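Local atomic coordinates of vacuolar protein sorting-associated protein IST1 (Saccharomyces cerevisiae, PDB entry 3GGY), a protein that regulates recruitment of the ATPase Vps4 to the ESCRT-III complex during late sorting of cargo into multivesicular bodies, and inhibits Vps4 ATPase activity. Residues Glu58-Ile61 with His62-His66; Leu168-Leu171 with Tyr172-Glu175. All coordinates share one frame; numbering follows the deposited sequence.

Interaction 1: residues Glu58-Ile61 with His62-His66; sequences ETLI and HDDIH
Ile61 and Ile65, Leu60 and Asp64, and Thr59 and Asp63 meet as i to i+4 neighbours within helix 50-82, the second long helix of the domain, so this is a local contact along one continuous helix. Four successive backbone bonds carry it. Asp63 N reaches Thr59 O at 2.9 Å, and Asp64 N reaches Leu60 O at the same distance. The next, Ile65 N to Ile61 O, is 3.1 Å, whereas His62 N to Glu58 O stretches to 3.3 Å and is weak.

On the apolar side, Ile61 and Ile65 run side by side and point the same way, CG2 of Ile61 lying 4.1 Å from CD1 of Ile65. In Ile61 this branch stands opposite the backbone N while CG1 lies beside it (chi1 -73°), which turns CG2 to its i+4 neighbour. Both isoleucines pack on the loop before helix 166-179, Ile61 on Pro164 and Ile65 on Pro161. The antiparallel pair of long helices 8-46 and 50-82 forms the hairpin characteristic of ESCRT-III-like domains, and Leu60 lies buried where this hairpin is joined by helix 166-179, touching Ala34 and Ile176.

Leu60 is crossed by Asp64, its CD1 4.0 Å from Asp64 OD1. The carboxylate's other oxygen, OD2, is gripped by a salt bridge from Arg38 and has Tyr172 as a second partner, which probably favours its ionised form. On the exposed flank, Thr59 CG2 lies alongside Asp63, 3.7 Å from OD2, while Thr59 OG1 bonds back to Tyr55 O.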
loop_
_atom_site.group_PDB
_atom_site.type_symbol
_atom_site.label_atom_id
_atom_site.label_comp_id
_atom_site.label_asym_id
_atom_site.label_seq_id
_atom_site.Cartn_x
_atom_site.Cartn_y
_atom_site.Cartn_z
ATOM N N GLU A 58 -10.788 6.393 12.955
ATOM C CA GLU A 58 -10.457 4.999 12.685
ATOM C C GLU A 58 -10.239 4.800 11.187
ATOM O O GLU A 58 -9.314 4.105 10.772
ATOM C CB GLU A 58 -11.574 4.087 13.192
ATOM C CG GLU A 58 -11.802 4.224 14.693
ATOM C CD GLU A 58 -12.877 3.299 15.219
ATOM O OE1 GLU A 58 -14.015 3.354 14.704
ATOM O OE2 GLU A 58 -12.581 2.520 16.154
ATOM N N THR A 59 -11.086 5.426 10.378
ATOM C CA THR A 59 -10.985 5.324 8.928
ATOM C C THR A 59 -9.715 6.022 8.450
ATOM O O THR A 59 -8.997 5.512 7.589
ATOM C CB THR A 59 -12.210 5.971 8.254
ATOM O OG1 THR A 59 -13.400 5.298 8.686
ATOM C CG2 THR A 59 -12.105 5.877 6.739
ATOM N N LEU A 60 -9.440 7.190 9.018
ATOM C CA LEU A 60 -8.251 7.959 8.656
ATOM C C LEU A 60 -6.973 7.165 8.936
ATOM O O LEU A 60 -6.019 7.197 8.155
ATOM C CB LEU A 60 -8.234 9.274 9.444
ATOM C CG LEU A 60 -7.001 10.175 9.330
ATOM C CD1 LEU A 60 -6.733 10.528 7.872
ATOM C CD2 LEU A 60 -7.230 11.436 10.155
ATOM N N ILE A 61 -6.949 6.460 10.064
ATOM C CA ILE A 61 -5.790 5.655 10.430
ATOM C C ILE A 61 -5.529 4.622 9.346
ATOM O O ILE A 61 -4.387 4.428 8.925
ATOM C CB ILE A 61 -6.023 4.958 11.787
ATOM C CG1 ILE A 61 -5.940 6.008 12.899
ATOM C CG2 ILE A 61 -4.989 3.857 12.019
ATOM C CD1 ILE A 61 -6.367 5.510 14.263
ATOM N N HIS A 62 -6.588 3.966 8.887
ATOM C CA HIS A 62 -6.429 2.975 7.836
ATOM C C HIS A 62 -6.005 3.655 6.536
ATOM O O HIS A 62 -5.174 3.123 5.798
ATOM C CB HIS A 62 -7.722 2.190 7.626
ATOM C CG HIS A 62 -7.644 1.213 6.496
ATOM N ND1 HIS A 62 -7.750 1.593 5.175
ATOM C CD2 HIS A 62 -7.405 -0.120 6.488
ATOM C CE1 HIS A 62 -7.578 0.535 4.401
ATOM N NE2 HIS A 62 -7.366 -0.517 5.173
ATOM N N ASP A 63 -6.566 4.827 6.257
ATOM C CA ASP A 63 -6.207 5.555 5.042
ATOM C C ASP A 63 -4.717 5.889 5.020
ATOM O O ASP A 63 -4.074 5.782 3.976
ATOM C CB ASP A 63 -7.021 6.849 4.907
ATOM C CG ASP A 63 -8.496 6.594 4.627
ATOM O OD1 ASP A 63 -8.832 5.512 4.105
ATOM O OD2 ASP A 63 -9.318 7.490 4.915
ATOM N N ASP A 64 -4.171 6.304 6.165
ATOM C CA ASP A 64 -2.752 6.640 6.250
ATOM C C ASP A 64 -1.872 5.405 6.052
ATOM O O ASP A 64 -0.827 5.476 5.406
ATOM C CB ASP A 64 -2.420 7.295 7.595
ATOM C CG ASP A 64 -2.840 8.758 7.658
ATOM O OD1 ASP A 64 -3.087 9.366 6.589
ATOM O OD2 ASP A 64 -2.899 9.298 8.785
ATOM N N ILE A 65 -2.294 4.274 6.607
ATOM C CA ILE A 65 -1.534 3.036 6.457
ATOM C C ILE A 65 -1.539 2.615 4.983
ATOM O O ILE A 65 -0.527 2.154 4.449
ATOM C CB ILE A 65 -2.140 1.907 7.332
ATOM C CG1 ILE A 65 -1.902 2.219 8.812
ATOM C CG2 ILE A 65 -1.500 0.560 6.976
ATOM C CD1 ILE A 65 -2.662 1.319 9.756
ATOM N N HIS A 66 -2.678 2.791 4.323
ATOM C CA HIS A 66 -2.794 2.426 2.919
ATOM C C HIS A 66 -1.890 3.309 2.065
ATOM O O HIS A 66 -1.302 2.849 1.095
ATOM C CB HIS A 66 -4.239 2.559 2.447
ATOM C CG HIS A 66 -4.481 1.968 1.093
ATOM N ND1 HIS A 66 -4.497 0.607 0.869
ATOM C CD2 HIS A 66 -4.702 2.552 -0.108
ATOM C CE1 HIS A 66 -4.722 0.379 -0.414
ATOM N NE2 HIS A 66 -4.851 1.542 -1.029
#

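Interaction 2: residues Leu168-Leu171 with Tyr172-Glu175; sequences LVDL and YLKE
Tyr172 packs its ring alongside Leu168 one helical turn earlier, the two side chains pointing the same way; Leu168 CD1 lies 4.0 Å from Tyr172 CE1. Its backbone N bonds to Leu168 O at 2.9 Å. The first torsion of Tyr172, -100°, lies well off a staggered value; together with the ring's rotation it brings CD1 to 3.5 Å from Leu168 O, which approaches the ring obliquely. At the far end of the ring the hydroxyl has its partner in Asp64 of helix 50-82.

Leu173, buried, repeats the pattern with Val169: its N bonds to Val169 O at 2.9 Å, and Leu173 CD1 touches Val169 CG1 at 4.1 Å. Both side chains rest on Val57, and Leu173 also reaches Val41 and Leu187. Helix 166-179 thus lays this apolar face against the long hairpin of helices 8-46 and 50-82, the core of the ESCRT-III-like fold, while helix 184-188 comes in beside it.

Lys174 is exposed. Its backbone N bonds to Asp170 O, but the side chain, extended beyond CG, leaves its NZ 6.2 Å from Asp170 OD2; the opposite charges are not in contact, and any attraction would be a longer-range one. The aliphatic part instead passes the Asp170 carbonyl and touches Leu187 and Leu191.

Glu175 completes the turn with its N bonded to Leu171 O at 3.0 Å. With CG beside its own backbone N (chi1 -55°), the extended chain is directed back toward the preceding turn and crosses Leu171, putting OE2 3.8 Å from Leu171 CD1 on an exposed flank of the helix.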
loop_
_atom_site.group_PDB
_atom_site.type_symbol
_atom_site.label_atom_id
_atom_site.label_comp_id
_atom_site.label_asym_id
_atom_site.label_seq_id
_atom_site.Cartn_x
_atom_site.Cartn_y
_atom_site.Cartn_z
ATOM N N LEU A 168 -3.991 4.938 19.936
ATOM C CA LEU A 168 -3.635 5.545 18.657
ATOM C C LEU A 168 -4.727 6.499 18.186
ATOM O O LEU A 168 -4.436 7.539 17.599
ATOM C CB LEU A 168 -3.391 4.466 17.597
ATOM C CG LEU A 168 -2.960 4.980 16.219
ATOM C CD1 LEU A 168 -1.690 5.799 16.341
ATOM C CD2 LEU A 168 -2.744 3.807 15.285
ATOM N N VAL A 169 -5.984 6.141 18.432
ATOM C CA VAL A 169 -7.085 7.008 18.047
ATOM C C VAL A 169 -6.961 8.302 18.848
ATOM O O VAL A 169 -7.110 9.395 18.296
ATOM C CB VAL A 169 -8.452 6.357 18.337
ATOM C CG1 VAL A 169 -9.577 7.353 18.081
ATOM C CG2 VAL A 169 -8.634 5.137 17.453
ATOM N N ASP A 170 -6.676 8.178 20.143
ATOM C CA ASP A 170 -6.525 9.357 20.992
ATOM C C ASP A 170 -5.370 10.217 20.504
ATOM O O ASP A 170 -5.453 11.445 20.511
ATOM C CB ASP A 170 -6.264 8.967 22.452
ATOM C CG ASP A 170 -7.489 8.399 23.132
ATOM O OD1 ASP A 170 -8.613 8.639 22.638
ATOM O OD2 ASP A 170 -7.326 7.721 24.172
ATOM N N LEU A 171 -4.291 9.568 20.077
ATOM C CA LEU A 171 -3.133 10.296 19.586
ATOM C C LEU A 171 -3.513 11.076 18.331
ATOM O O LEU A 171 -3.140 12.236 18.183
ATOM C CB LEU A 171 -1.982 9.330 19.279
ATOM C CG LEU A 171 -0.697 9.980 18.762
ATOM C CD1 LEU A 171 -0.167 10.958 19.800
ATOM C CD2 LEU A 171 0.343 8.904 18.468
ATOM N N TYR A 172 -4.260 10.443 17.428
ATOM C CA TYR A 172 -4.688 11.124 16.207
ATOM C C TYR A 172 -5.577 12.328 16.527
ATOM O O TYR A 172 -5.458 13.389 15.907
ATOM C CB TYR A 172 -5.460 10.161 15.299
ATOM C CG TYR A 172 -4.632 9.584 14.174
ATOM C CD1 TYR A 172 -3.494 8.821 14.437
ATOM C CD2 TYR A 172 -4.983 9.808 12.840
ATOM C CE1 TYR A 172 -2.725 8.295 13.396
ATOM C CE2 TYR A 172 -4.221 9.285 11.794
ATOM C CZ TYR A 172 -3.096 8.534 12.080
ATOM O OH TYR A 172 -2.335 8.033 11.051
ATOM N N LEU A 173 -6.474 12.160 17.489
ATOM C CA LEU A 173 -7.364 13.247 17.873
ATOM C C LEU A 173 -6.545 14.428 18.392
ATOM O O LEU A 173 -6.808 15.578 18.038
ATOM C CB LEU A 173 -8.347 12.772 18.945
ATOM C CG LEU A 173 -9.409 11.799 18.432
ATOM C CD1 LEU A 173 -10.126 11.130 19.595
ATOM C CD2 LEU A 173 -10.387 12.550 17.544
ATOM N N LYS A 174 -5.548 14.140 19.222
ATOM C CA LYS A 174 -4.704 15.190 19.776
ATOM C C LYS A 174 -3.888 15.898 18.696
ATOM O O LYS A 174 -3.705 17.116 18.745
ATOM C CB LYS A 174 -3.763 14.610 20.836
ATOM C CG LYS A 174 -4.481 14.062 22.058
ATOM C CD LYS A 174 -3.499 13.506 23.071
ATOM C CE LYS A 174 -4.224 12.896 24.260
ATOM N NZ LYS A 174 -3.267 12.334 25.260
ATOM N N GLU A 175 -3.397 15.150 17.712
ATOM C CA GLU A 175 -2.608 15.775 16.658
ATOM C C GLU A 175 -3.510 16.597 15.734
ATOM O O GLU A 175 -3.113 17.650 15.244
ATOM C CB GLU A 175 -1.810 14.713 15.888
ATOM C CG GLU A 175 -0.935 13.874 16.822
ATOM C CD GLU A 175 0.038 12.954 16.106
ATOM O OE1 GLU A 175 -0.290 12.462 15.007
ATOM O OE2 GLU A 175 1.130 12.709 16.663
#

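How the interactions relate
Interaction 1 comes first along the chain, on helix 50-82, and interaction 2 follows about a hundred residues later on helix 166-179; both lie within the IST1-family region of the N-terminal domain. Their centres are 12 Å apart, on the same side of the chain's centre, and they touch directly. Tyr172 OH of interaction 2 lies 2.7 Å from Asp64 OD2 of interaction 1, a probable hydrogen bond, while its ring carbon CE2 packs 3.8 Å from Leu60 CG. Beside this, Ile61 CD1 meets Val169 CG2 at 3.9 Å. The probable hydrogen bond and the apolar packing around it join helix 166-179 to helix 50-82, linking sequence-distant parts of the domain.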